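Local coordinates for geranyltranstransferase (Pseudomonas aeruginosa pao1, PDB 3ZL6), which catalyses the condensation of geranyl diphosphate with isopentenyl diphosphate to give farnesyl diphosphate, at the 2-(1,2-benzoxazol-3-yl)ethanoic acid site. Numbering follows the deposited sequence.

The 2-(1,2-benzoxazol-3-yl)ethanoic acid site. Residues 3-4, 7, 45, 47, 50, 290. With NVU (2-(1,2-benzoxazol-3-yl)ethanoic acid), chain B.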
# COMPACT_ATOMS: atom_id res chain seq x y z
N ILE A 3 7.08 12.17 -29.84
CA ILE A 3 6.97 11.44 -28.57
C ILE A 3 7.73 12.22 -27.45
O ILE A 3 7.27 12.25 -26.31
CB ILE A 3 7.35 9.95 -28.78
CG1 ILE A 3 7.00 9.10 -27.55
CG2 ILE A 3 8.78 9.80 -29.22
CD1 ILE A 3 5.53 9.10 -27.18
N ALA A 4 8.85 12.88 -27.78
CA ALA A 4 9.54 13.67 -26.82
C ALA A 4 8.65 14.80 -26.23
O ALA A 4 8.63 14.97 -25.03
CB ALA A 4 10.80 14.26 -27.41
N GLN A 7 5.95 13.14 -24.04
CA GLN A 7 6.54 12.85 -22.77
C GLN A 7 6.66 14.11 -21.87
O GLN A 7 6.34 14.09 -20.67
CB GLN A 7 7.90 12.22 -22.98
CG GLN A 7 8.57 11.74 -21.70
CD GLN A 7 9.43 12.80 -21.00
OE1 GLN A 7 9.88 13.76 -21.64
NE2 GLN A 7 9.58 12.70 -19.66
N LYS A 45 11.48 10.33 -15.82
CA LYS A 45 10.84 10.52 -17.09
C LYS A 45 9.31 10.24 -17.13
O LYS A 45 8.64 10.63 -18.07
CB LYS A 45 11.51 9.60 -18.12
CG LYS A 45 12.98 9.78 -18.50
CD LYS A 45 13.44 8.32 -18.93
CE LYS A 45 14.24 8.12 -20.24
NZ LYS A 45 15.73 8.17 -20.09
N VAL A 47 7.35 7.59 -17.52
CA VAL A 47 6.83 6.69 -18.58
C VAL A 47 5.50 6.09 -18.19
O VAL A 47 4.60 5.96 -19.02
CB VAL A 47 7.80 5.55 -18.83
CG1 VAL A 47 7.26 4.63 -19.93
CG2 VAL A 47 9.12 6.11 -19.29
N LEU A 50 2.91 8.60 -18.62
CA LEU A 50 2.76 8.74 -20.07
C LEU A 50 1.79 7.65 -20.56
O LEU A 50 0.83 7.91 -21.33
CB LEU A 50 4.13 8.68 -20.77
CG LEU A 50 4.21 9.01 -22.27
CD1 LEU A 50 5.66 9.12 -22.68
CD2 LEU A 50 3.56 7.93 -23.06
N TYR A 290 9.90 4.26 -30.34
CA TYR A 290 10.88 5.01 -29.60
C TYR A 290 11.74 4.05 -28.75
O TYR A 290 12.98 4.11 -28.78
CB TYR A 290 10.21 6.06 -28.73
CG TYR A 290 11.20 6.60 -27.77
CD1 TYR A 290 12.18 7.51 -28.20
CD2 TYR A 290 11.25 6.13 -26.47
CE1 TYR A 290 13.15 7.97 -27.32
CE2 TYR A 290 12.24 6.58 -25.59
CZ TYR A 290 13.19 7.50 -26.02
OH TYR A 290 14.18 7.94 -25.13
CA NVU B . 13.08 11.30 -25.69
C NVU B . 13.10 11.52 -27.24
O NVU B . 13.87 12.42 -27.67
OXT NVU B . 12.39 10.79 -28.01
CB NVU B . 11.74 10.62 -25.30
CG NVU B . 11.48 9.86 -24.22
CD1 NVU B . 12.21 9.50 -23.14
CE1 NVU B . 11.60 8.70 -22.17
CZ NVU B . 10.29 8.27 -22.31
CE2 NVU B . 9.59 8.65 -23.45
CD2 NVU B . 10.19 9.43 -24.35
OH NVU B . 9.70 9.90 -25.52
NAL NVU B . 10.67 10.62 -26.09
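A largely apolar pocket between the N-terminal helix 3-19, the start of helix 47-58 with the loop before it, and the C-terminal helix 282-293 holds the benzoxazole NVU, a bound fragment, not a substrate. The ligand is poorly ordered, although the protein hides 235 of its 313 Å² of surface. Packing defines the site: no hydrogen bond or salt bridge links NVU to the residues lining it. Tyr290, its CG anti to the backbone N, lays its phenol ring against one face of the bicycle. The Tyr290 ring centroid lies 3.8 Å from that of the NVU isoxazole ring, CB-CG-CD2-OH-NAL, and 4.3 Å from that of the benzo ring; the planes are tilted by 19° and 20°, so the stack is imperfectly parallel. The opposite face is met by helix 3-19, where Gln7 places CG 3.9 Å from the centroid of the NVU benzo ring as a CH-pi contact. A bend at chi2 turns the Gln7 amide toward Lys45, and NE2 donates to Lys45 O at 2.8 Å, nearly straight (171° at H) and on a carbonyl lone pair, tying the helix to the loop. The Lys45 chain, bent at chi3 and chi4, crosses the benzo edge at one corner, its CE coming 3.3 Å from NVU CE1. At the neighbouring corner, Val47 CG2 lies 3.9 Å from NVU CZ, while Leu50 contributes CD1 near CE2. Beside the acetate arm, the Ala4 methyl CB stands 3.6 Å from the carboxylate carbon C of NVU.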